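Local coordinates for protein methylenetetrahydrofolate--tRNA-(uracil-5-)-methyltransferase TrmFO (Thermus thermophilus, PDB 3G5S) that probably catalyses the folate- and FAD-dependent methylation of uridine 54 in tRNA to 5-methyluridine, at residues A[370-375]-A[417-422]; A[298-303]-A[407-412]; A[56-61]-A[70-75]; A[19-24]-A[112-117]. All blocks are in the same frame, centred on the assembly; numbering follows the deposited sequence. Where two conformers were deposited one is given.

Overall arrangement
Three of the four contacts gather round the long C-terminal helix 409-429 and the helix 63-74 beside it. Interactions 1 and 2 both use helix 409-429, with centres about 17 Å apart, and their segments alternate along the chain. Both come after interaction 3, which falls between the two segments of interaction 4. Interaction 3 lies about 11 Å from interaction 1, centre to centre, and touches it where E70 receives the backbone amides of M374 and L375. Interaction 4, at the edge of the parallel nucleotide-binding sheet, is about 41 Å from interaction 2, centre to centre. R22 and A74 join it to interaction 3. C-terminal helices are thereby tied to the FAD-binding part of the protein.

Interaction 1 of 4, residues A[370-375]-A[417-422]; sequences PEESML and YRRGLE
G420 brings the backbone of helix 409-429 against that of the turn 370-373, the carbonyl oxygen E372 O lying 3.2 Å from G420 CA. A side chain at this glycine would run into that oxygen, so its absence permits the approach. S373 fills in next to it, its CB packed on G420 O at 3.9 Å.

The outer half is looser. E372 lays its CG over one face of the R419 guanidinium, 3.8 Å from R419 NE, and the two side chains cross at about a right angle. With its CG anti to the carbonyl carbon (chi1 -68°) and the chain bent at chi2, E372 presents methylene rather than charge: its carboxylate plane is turned 85° from the guanidinium, and E372 OE2 stays 5.6 Å from R419 NE. R419 instead donates to the carbonyls of P401 and P402. One water, in plane at the guanidinium edge, accepts from R419 NH2 (2.8 Å) and donates to E372 O, bridging the segments.

The turn is braced from within, since P370 O accepts both S373 N and S373 OG, the latter at 2.8 Å. S373 is also the N-cap of helix 374-384, its OG taking the amide of G376. E70 of helix 63-74 binds the amides of M374 and L375 at the same helix start, while L375 packs on helix 343-361 and P370 rests against A423 and W427 of helix 409-429.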
# COMPACT_ATOMS: atom_id res chain seq x y z
N PRO A 370 4.23 -8.25 14.66
CA PRO A 370 5.10 -7.23 15.26
C PRO A 370 5.69 -6.26 14.24
O PRO A 370 5.75 -6.57 13.05
CB PRO A 370 6.21 -8.06 15.90
CG PRO A 370 6.23 -9.33 15.13
CD PRO A 370 4.82 -9.60 14.70
N GLU A 371 6.14 -5.11 14.73
CA GLU A 371 6.69 -4.04 13.90
C GLU A 371 7.89 -4.46 13.05
O GLU A 371 8.14 -3.87 11.99
CB GLU A 371 7.08 -2.84 14.78
CG GLU A 371 8.12 -3.18 15.86
CD GLU A 371 8.65 -1.96 16.60
OE1 GLU A 371 8.19 -0.83 16.30
OE2 GLU A 371 9.52 -2.13 17.48
N GLU A 372 8.63 -5.47 13.51
CA GLU A 372 9.81 -5.94 12.77
C GLU A 372 9.44 -6.74 11.54
O GLU A 372 10.26 -6.88 10.63
CB GLU A 372 10.71 -6.80 13.66
CG GLU A 372 11.39 -6.05 14.78
CD GLU A 372 10.45 -5.66 15.90
OE1 GLU A 372 9.36 -6.26 16.01
OE2 GLU A 372 10.82 -4.76 16.69
N SER A 373 8.24 -7.31 11.52
CA SER A 373 7.80 -8.06 10.36
C SER A 373 7.28 -7.09 9.31
O SER A 373 6.83 -5.99 9.64
CB SER A 373 6.74 -9.10 10.72
OG SER A 373 5.50 -8.51 11.05
N MSE A 374 7.35 -7.50 8.05
CA MSE A 374 6.87 -6.62 7.00
C MSE A 374 5.34 -6.46 7.07
O MSE A 374 4.82 -5.36 6.92
CB MSE A 374 7.31 -7.11 5.63
CG MSE A 374 7.01 -6.15 4.48
SE MSE A 374 7.75 -4.35 4.74
CE MSE A 374 9.61 -4.83 4.95
N LEU A 375 4.61 -7.55 7.29
CA LEU A 375 3.16 -7.41 7.42
C LEU A 375 2.82 -6.52 8.61
O LEU A 375 1.94 -5.66 8.53
CB LEU A 375 2.47 -8.77 7.53
CG LEU A 375 0.95 -8.68 7.70
CD1 LEU A 375 0.30 -7.83 6.60
CD2 LEU A 375 0.34 -10.07 7.75
N TYR A 417 15.67 -8.50 6.93
CA TYR A 417 14.96 -9.67 6.45
C TYR A 417 15.01 -10.79 7.49
O TYR A 417 13.98 -11.35 7.86
CB TYR A 417 15.55 -10.13 5.12
CG TYR A 417 14.95 -11.37 4.52
CD1 TYR A 417 15.28 -12.63 5.00
CD2 TYR A 417 14.08 -11.29 3.44
CE1 TYR A 417 14.75 -13.77 4.45
CE2 TYR A 417 13.54 -12.43 2.87
CZ TYR A 417 13.88 -13.66 3.39
OH TYR A 417 13.35 -14.80 2.82
N ARG A 418 16.20 -11.11 7.96
CA ARG A 418 16.33 -12.20 8.92
C ARG A 418 15.60 -11.90 10.22
O ARG A 418 14.92 -12.76 10.77
CB ARG A 418 17.79 -12.47 9.23
CG ARG A 418 18.53 -13.13 8.11
CD ARG A 418 19.85 -13.67 8.60
NE ARG A 418 20.59 -14.29 7.52
CZ ARG A 418 21.37 -15.36 7.66
NH1 ARG A 418 21.50 -15.93 8.85
NH2 ARG A 418 22.01 -15.85 6.61
N ARG A 419 15.77 -10.68 10.71
CA ARG A 419 15.13 -10.27 11.95
C ARG A 419 13.61 -10.32 11.81
O ARG A 419 12.90 -10.80 12.70
CB ARG A 419 15.58 -8.86 12.32
CG ARG A 419 15.00 -8.33 13.62
CD ARG A 419 15.32 -6.86 13.81
NE ARG A 419 14.67 -6.06 12.77
CZ ARG A 419 14.87 -4.76 12.58
NH1 ARG A 419 15.71 -4.09 13.36
NH2 ARG A 419 14.22 -4.14 11.61
N GLY A 420 13.11 -9.82 10.69
CA GLY A 420 11.68 -9.73 10.48
C GLY A 420 11.03 -11.09 10.32
O GLY A 420 9.95 -11.35 10.87
N LEU A 421 11.68 -11.97 9.57
CA LEU A 421 11.12 -13.29 9.34
C LEU A 421 11.07 -14.07 10.65
O LEU A 421 10.08 -14.75 10.93
CB LEU A 421 11.92 -14.03 8.27
CG LEU A 421 11.36 -15.38 7.82
CD1 LEU A 421 9.92 -15.24 7.33
CD2 LEU A 421 12.25 -15.96 6.73
N GLU A 422 12.12 -13.95 11.45
CA GLU A 422 12.15 -14.60 12.75
C GLU A 422 11.04 -14.06 13.66
O GLU A 422 10.37 -14.83 14.35
CB GLU A 422 13.52 -14.42 13.43
CG GLU A 422 13.57 -15.01 14.83
CD GLU A 422 14.87 -14.71 15.58
OE1 GLU A 422 15.86 -14.31 14.93
OE2 GLU A 422 14.90 -14.89 16.81
O HOH W 1 12.96 -6.44 10.50

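Interaction 2 of 4, residues A[298-303]-A[407-412]; sequences NAEIVR and MGKKEK. With EDO (1,2-ethanediol), chain H.
E300 sends its CG anti to the backbone N (chi1 178°) and runs on extended, while K409 turns its CG anti to the carbonyl carbon (chi1 -70°) and also stretches out straight; two long side chains thus span backbones whose closest CA atoms, those of E300 and K409, are 10.1 Å apart. The chains run antiparallel alongside one another, so the ammonium overshoots the carboxylate. K409 NZ makes a salt bridge with E300 OE1 at 3.4 Å, yet it also reaches back to E300 CB, at 3.7 Å, and K409 CE is the closer atom to E300 OE1 (3.2 Å). The pairing is therefore partly charge on charge and partly methylene against oxygen, at the protein surface.

A bound ethanediol, probably from the crystallisation liquor, uses both carboxylate oxygens: its O1 donates to E300 OE1 at 2.9 Å and its O2 to E300 OE2 at 2.6 Å. R413 anchors the same diol through NE and forms a weak, long ion pair with E300 OE2. Shortening E300 to an alanine would probably leave K409 without its counter-charge and free to swing into solvent, and the diol without its two acceptors.

Helix 409-429 starts here, with G408 as N-cap and G408 O accepting K412 N at 2.9 Å. Across from it, E300 pairs through its backbone with L165 and gives its amide to S168 OG. The segment then enters the edge strand 301-303, where V302 and R303 both face I163 of strand 163-165 in a classic beta bulge.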
# COMPACT_ATOMS: atom_id res chain seq x y z
N ASN A 298 21.22 12.04 -2.48
CA ASN A 298 21.40 10.62 -2.21
C ASN A 298 20.20 10.01 -1.50
O ASN A 298 20.31 9.03 -0.77
CB ASN A 298 22.68 10.40 -1.40
CG ASN A 298 23.91 10.80 -2.18
OD1 ASN A 298 24.32 10.09 -3.10
ND2 ASN A 298 24.49 11.94 -1.83
N ALA A 299 19.03 10.60 -1.73
CA ALA A 299 17.82 10.13 -1.09
C ALA A 299 17.48 8.71 -1.50
O ALA A 299 17.66 8.33 -2.66
CB ALA A 299 16.67 11.06 -1.41
N GLU A 300 16.99 7.93 -0.54
CA GLU A 300 16.47 6.59 -0.78
C GLU A 300 14.96 6.69 -0.86
O GLU A 300 14.29 7.03 0.11
CB GLU A 300 16.87 5.64 0.35
CG GLU A 300 16.31 4.23 0.18
CD GLU A 300 16.70 3.27 1.30
OE1 GLU A 300 17.76 3.47 1.94
OE2 GLU A 300 15.95 2.30 1.55
N ILE A 301 14.41 6.44 -2.04
CA ILE A 301 12.97 6.51 -2.24
C ILE A 301 12.37 5.18 -1.85
O ILE A 301 12.71 4.15 -2.43
CB ILE A 301 12.63 6.83 -3.71
CG1 ILE A 301 13.15 8.22 -4.08
CG2 ILE A 301 11.13 6.73 -3.93
CD1 ILE A 301 13.71 8.30 -5.47
N VAL A 302 11.49 5.20 -0.85
CA VAL A 302 10.88 3.97 -0.36
C VAL A 302 9.48 3.73 -0.93
O VAL A 302 9.00 2.61 -0.90
CB VAL A 302 10.86 3.90 1.18
CG1 VAL A 302 12.28 3.84 1.73
CG2 VAL A 302 10.11 5.08 1.77
N ARG A 303 8.83 4.78 -1.44
CA ARG A 303 7.53 4.61 -2.07
C ARG A 303 7.44 5.62 -3.20
O ARG A 303 7.54 6.82 -2.96
CB ARG A 303 6.40 4.83 -1.05
CG ARG A 303 5.02 4.46 -1.55
CD ARG A 303 4.32 5.60 -2.33
NE ARG A 303 2.89 5.31 -2.35
CZ ARG A 303 2.23 4.71 -3.34
NH1 ARG A 303 2.83 4.39 -4.48
NH2 ARG A 303 0.93 4.45 -3.19
N MSE A 407 27.02 -0.72 8.58
CA MSE A 407 27.11 -1.60 7.43
C MSE A 407 26.37 -0.99 6.24
O MSE A 407 25.54 -0.09 6.41
CB MSE A 407 26.54 -2.99 7.77
CG MSE A 407 25.04 -2.99 8.00
SE MSE A 407 24.29 -4.62 8.78
CE MSE A 407 24.51 -4.22 10.64
N GLY A 408 26.66 -1.48 5.04
CA GLY A 408 26.02 -0.97 3.84
C GLY A 408 24.55 -1.31 3.75
O GLY A 408 24.03 -2.13 4.51
N LYS A 409 23.86 -0.68 2.80
CA LYS A 409 22.43 -0.87 2.64
C LYS A 409 22.04 -2.32 2.37
O LYS A 409 21.08 -2.83 2.93
CB LYS A 409 21.90 0.01 1.51
CG LYS A 409 21.90 1.49 1.81
CD LYS A 409 21.38 2.26 0.61
CE LYS A 409 20.86 3.63 0.99
NZ LYS A 409 20.29 4.34 -0.19
N LYS A 410 22.80 -2.99 1.51
CA LYS A 410 22.51 -4.38 1.18
C LYS A 410 22.52 -5.23 2.45
O LYS A 410 21.63 -6.04 2.69
CB LYS A 410 23.55 -4.91 0.19
CG LYS A 410 23.41 -6.38 -0.14
CD LYS A 410 24.47 -6.83 -1.13
CE LYS A 410 24.34 -8.32 -1.43
NZ LYS A 410 25.39 -8.78 -2.39
N GLU A 411 23.55 -5.02 3.27
CA GLU A 411 23.70 -5.76 4.51
C GLU A 411 22.60 -5.43 5.51
O GLU A 411 22.06 -6.32 6.15
CB GLU A 411 25.08 -5.50 5.11
CG GLU A 411 26.22 -6.17 4.34
CD GLU A 411 26.70 -5.38 3.12
OE1 GLU A 411 26.30 -4.21 2.94
OE2 GLU A 411 27.51 -5.94 2.35
N LYS A 412 22.27 -4.15 5.65
CA LYS A 412 21.19 -3.77 6.56
C LYS A 412 19.88 -4.42 6.15
O LYS A 412 19.12 -4.89 7.00
CB LYS A 412 21.03 -2.25 6.66
CG LYS A 412 22.12 -1.63 7.50
CD LYS A 412 21.83 -0.19 7.89
CE LYS A 412 22.89 0.32 8.87
NZ LYS A 412 22.50 1.63 9.44
C1 EDO H . 18.41 0.48 4.38
O1 EDO H . 18.45 1.91 4.23
C2 EDO H . 16.98 -0.01 4.23
O2 EDO H . 16.55 0.18 2.88

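Interaction 3 of 4, residues A[56-61]-A[70-75]; sequences GGEGET and EMRRAG
E58 and R72 meet only through the ends of their side chains, in a long salt bridge of 3.8 Å between E58 OE2 and R72 NH2. The carboxylate comes in obliquely to the guanidinium, and the two planes are 53° apart. A water lies between the two groups: it accepts from R72 NH1 at 2.9 Å, in plane at the guanidinium edge, and stands 2.7 Å from E58 OE2.

Each charge has a stronger partner beyond the pair. R86 forms a salt bridge with E58 OE2 through its NH1, and D83 forms one with R72 NH2 through its OD1, so that E58 and R72 are the middle members of an alternating row of acids and bases. Both side chains leave the backbone with CG anti to the carbonyl carbon (chi1 -73° in E58 and -71° in R72) and continue extended, and they cross at about a right angle.

Further out, the backbones set these positions. E58 follows the edge strand 54-57 and pairs with G91 through its backbone; G56 pairs with L93 and offers its carbonyl to Q68 of helix 63-74. R72 lies in the last turn of that helix and rests against M79 of the next one, while A74 O receives R22. Just beyond, G75 adopts a positive phi and returns its amide to R72 O at 3.0 Å, the glycine-terminated helix end of a Schellman motif.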
# COMPACT_ATOMS: atom_id res chain seq x y z
N GLY A 56 6.75 -9.37 -7.01
CA GLY A 56 7.82 -8.61 -6.39
C GLY A 56 9.14 -9.37 -6.34
O GLY A 56 9.18 -10.59 -6.49
N GLY A 57 10.22 -8.64 -6.11
CA GLY A 57 11.54 -9.23 -5.98
C GLY A 57 11.63 -10.20 -4.81
O GLY A 57 11.10 -9.94 -3.74
N GLU A 58 12.33 -11.31 -5.02
CA GLU A 58 12.42 -12.39 -4.03
C GLU A 58 13.59 -12.26 -3.07
O GLU A 58 13.61 -12.90 -2.02
CB GLU A 58 12.60 -13.73 -4.74
CG GLU A 58 11.39 -14.27 -5.44
CD GLU A 58 11.56 -15.75 -5.73
OE1 GLU A 58 12.27 -16.09 -6.70
OE2 GLU A 58 11.00 -16.56 -4.98
N GLY A 59 14.59 -11.47 -3.45
CA GLY A 59 15.83 -11.42 -2.69
C GLY A 59 15.68 -11.02 -1.23
O GLY A 59 14.70 -10.37 -0.85
N GLU A 60 16.66 -11.40 -0.42
CA GLU A 60 16.69 -11.05 1.00
C GLU A 60 16.94 -9.56 1.20
O GLU A 60 16.90 -9.06 2.33
CB GLU A 60 17.77 -11.84 1.73
CG GLU A 60 17.41 -13.28 1.99
CD GLU A 60 18.57 -14.05 2.60
OE1 GLU A 60 19.59 -13.41 2.93
OE2 GLU A 60 18.45 -15.28 2.74
N THR A 61 17.22 -8.86 0.11
CA THR A 61 17.36 -7.41 0.18
C THR A 61 16.07 -6.69 -0.20
O THR A 61 16.04 -5.46 -0.21
CB THR A 61 18.47 -6.92 -0.75
OG1 THR A 61 18.14 -7.27 -2.09
CG2 THR A 61 19.81 -7.54 -0.37
N GLU A 70 7.25 -14.35 4.75
CA GLU A 70 6.30 -14.35 5.86
C GLU A 70 5.03 -15.07 5.47
O GLU A 70 4.49 -15.88 6.23
CB GLU A 70 5.98 -12.92 6.29
CG GLU A 70 7.14 -12.20 6.95
CD GLU A 70 6.89 -10.73 7.25
OE1 GLU A 70 5.81 -10.16 6.90
OE2 GLU A 70 7.82 -10.12 7.84
N MSE A 71 4.52 -14.77 4.28
CA MSE A 71 3.27 -15.37 3.84
C MSE A 71 3.40 -16.89 3.61
O MSE A 71 2.46 -17.63 3.88
CB MSE A 71 2.70 -14.62 2.65
CG MSE A 71 2.11 -13.27 3.04
SE MSE A 71 0.65 -13.43 4.35
CE MSE A 71 1.70 -13.12 5.96
N ARG A 72 4.56 -17.36 3.16
CA ARG A 72 4.78 -18.80 3.11
C ARG A 72 4.71 -19.40 4.50
O ARG A 72 4.10 -20.45 4.71
CB ARG A 72 6.12 -19.15 2.48
CG ARG A 72 6.21 -18.90 1.00
CD ARG A 72 7.43 -19.61 0.39
NE ARG A 72 7.56 -19.30 -1.02
CZ ARG A 72 8.27 -18.29 -1.51
NH1 ARG A 72 8.97 -17.50 -0.70
NH2 ARG A 72 8.28 -18.08 -2.82
N ARG A 73 5.37 -18.76 5.46
CA ARG A 73 5.37 -19.28 6.82
C ARG A 73 3.94 -19.33 7.37
O ARG A 73 3.61 -20.22 8.14
CB ARG A 73 6.26 -18.43 7.73
CG ARG A 73 7.74 -18.38 7.34
CD ARG A 73 8.52 -19.56 7.84
NE ARG A 73 9.94 -19.51 7.45
CZ ARG A 73 10.94 -19.17 8.27
NH1 ARG A 73 10.68 -18.83 9.52
NH2 ARG A 73 12.19 -19.17 7.83
N ALA A 74 3.11 -18.37 6.95
CA ALA A 74 1.73 -18.31 7.40
C ALA A 74 0.83 -19.34 6.71
O ALA A 74 -0.30 -19.54 7.14
CB ALA A 74 1.16 -16.91 7.19
N GLY A 75 1.31 -19.98 5.65
CA GLY A 75 0.49 -20.92 4.90
C GLY A 75 -0.46 -20.27 3.90
O GLY A 75 -1.53 -20.79 3.61
O HOH W 2 9.96 -15.64 -2.66

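Interaction 4 of 4, residues A[19-24]-A[112-117]; sequences TLLRLG and PLLEVV. With EDO (1,2-ethanediol), chain I.
G24 O takes a hydrogen bond of 2.8 Å from O1 of a bound ethanediol, probably a crystallisation additive, and is touched by L113 CD1 at 3.8 Å. This carbonyl lies at the end of the first helix of a Rossmann-type beta-alpha-beta unit: strand 4-7, helix 11-22, strand 27-30. The glycine-rich turn between strand 4-7 and the helix carries the predicted FAD-binding residues, including A9, whose side chain is about 8 Å from that of L114.

The helix closes in a Schellman motif. G24, with a positive phi of 77°, is the C-prime residue; G24 N returns to L21 O at 2.9 Å, and V25 N reaches back to L20 O before the chain enters the second strand.

L21 carries the contact with the sheet edge. Its CD2 packs over the peptide that joins L113 to L114, where the chain leads into strand 114-117, and comes within 3.6 Å of L113 C and 3.7 Å of L113 CB; CD1 adds a contact to the side chain of L114. L113 holds its CG anti to the carbonyl carbon (chi1 -59°), which carries CD1 toward the helix end at G24. No hydrogen bond joins the two segments; their direct contact is apolar.

Strand 114-117 is outermost in the five-stranded parallel sheet and pairs with 27-30, with E115 bonded to V27 and L29 through the backbone. L114 also packs on the side chains of V27 and L29, and its CB lies 4.0 Å from L21 CD1.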
# COMPACT_ATOMS: atom_id res chain seq x y z
N THR A 19 -8.10 -18.22 5.05
CA THR A 19 -7.69 -18.17 6.44
C THR A 19 -8.84 -18.60 7.36
O THR A 19 -8.66 -19.41 8.27
CB THR A 19 -7.20 -16.76 6.82
OG1 THR A 19 -6.23 -16.31 5.87
CG2 THR A 19 -6.57 -16.77 8.20
N LEU A 20 -10.02 -18.06 7.09
CA LEU A 20 -11.21 -18.45 7.82
C LEU A 20 -11.46 -19.96 7.71
O LEU A 20 -11.69 -20.65 8.71
CB LEU A 20 -12.40 -17.66 7.29
CG LEU A 20 -12.48 -16.22 7.79
CD1 LEU A 20 -13.05 -15.29 6.73
CD2 LEU A 20 -13.32 -16.15 9.05
N LEU A 21 -11.41 -20.47 6.48
CA LEU A 21 -11.68 -21.88 6.23
C LEU A 21 -10.69 -22.78 6.96
O LEU A 21 -11.07 -23.81 7.53
CB LEU A 21 -11.69 -22.17 4.73
CG LEU A 21 -12.77 -21.44 3.93
CD1 LEU A 21 -12.51 -21.54 2.44
CD2 LEU A 21 -14.16 -21.98 4.28
N ARG A 22 -9.41 -22.39 6.94
CA ARG A 22 -8.35 -23.15 7.61
C ARG A 22 -8.59 -23.27 9.10
O ARG A 22 -8.19 -24.25 9.73
CB ARG A 22 -6.97 -22.50 7.39
CG ARG A 22 -6.49 -22.47 5.95
CD ARG A 22 -5.00 -22.25 5.86
NE ARG A 22 -4.55 -20.86 5.89
CZ ARG A 22 -3.42 -20.47 6.49
NH1 ARG A 22 -2.69 -21.36 7.14
NH2 ARG A 22 -3.04 -19.21 6.47
N LEU A 23 -9.21 -22.24 9.67
CA LEU A 23 -9.52 -22.21 11.09
C LEU A 23 -10.90 -22.80 11.39
O LEU A 23 -11.39 -22.72 12.52
CB LEU A 23 -9.39 -20.79 11.64
CG LEU A 23 -7.93 -20.29 11.68
CD1 LEU A 23 -7.90 -18.79 11.92
CD2 LEU A 23 -7.12 -21.03 12.72
N GLY A 24 -11.52 -23.41 10.39
CA GLY A 24 -12.80 -24.09 10.57
C GLY A 24 -14.01 -23.18 10.66
O GLY A 24 -15.05 -23.59 11.19
N PRO A 112 -15.40 -27.63 1.81
CA PRO A 112 -16.75 -27.94 2.30
C PRO A 112 -17.42 -26.79 3.04
O PRO A 112 -18.64 -26.77 3.14
CB PRO A 112 -16.52 -29.09 3.29
CG PRO A 112 -15.17 -29.64 2.97
CD PRO A 112 -14.37 -28.49 2.42
N LEU A 113 -16.63 -25.86 3.55
CA LEU A 113 -17.18 -24.77 4.36
C LEU A 113 -17.33 -23.45 3.61
O LEU A 113 -17.70 -22.44 4.21
CB LEU A 113 -16.35 -24.57 5.63
CG LEU A 113 -16.24 -25.77 6.58
CD1 LEU A 113 -15.43 -25.40 7.82
CD2 LEU A 113 -17.60 -26.32 6.99
N LEU A 114 -17.08 -23.46 2.30
CA LEU A 114 -17.19 -22.25 1.49
C LEU A 114 -18.44 -22.24 0.62
O LEU A 114 -18.66 -23.14 -0.18
CB LEU A 114 -15.97 -22.07 0.59
CG LEU A 114 -16.06 -20.83 -0.30
CD1 LEU A 114 -15.95 -19.57 0.54
CD2 LEU A 114 -15.01 -20.83 -1.39
N GLU A 115 -19.26 -21.20 0.80
CA GLU A 115 -20.36 -20.91 -0.12
C GLU A 115 -19.98 -19.69 -0.95
O GLU A 115 -19.57 -18.67 -0.41
CB GLU A 115 -21.66 -20.62 0.64
CG GLU A 115 -22.82 -20.28 -0.30
CD GLU A 115 -24.04 -19.71 0.41
OE1 GLU A 115 -25.07 -19.50 -0.27
OE2 GLU A 115 -23.98 -19.45 1.63
N VAL A 116 -20.11 -19.82 -2.27
CA VAL A 116 -19.86 -18.73 -3.19
C VAL A 116 -21.19 -18.12 -3.61
O VAL A 116 -22.10 -18.85 -4.02
CB VAL A 116 -19.11 -19.21 -4.44
CG1 VAL A 116 -18.90 -18.06 -5.41
CG2 VAL A 116 -17.78 -19.84 -4.06
N VAL A 117 -21.30 -16.80 -3.51
CA VAL A 117 -22.48 -16.09 -3.96
C VAL A 117 -22.07 -15.13 -5.07
O VAL A 117 -21.28 -14.20 -4.85
CB VAL A 117 -23.13 -15.30 -2.80
CG1 VAL A 117 -24.37 -14.56 -3.29
CG2 VAL A 117 -23.48 -16.24 -1.65
C1 EDO I . -14.26 -23.93 14.32
O1 EDO I . -14.66 -25.07 13.57
C2 EDO I . -15.51 -23.17 14.75
O2 EDO I . -16.39 -24.04 15.46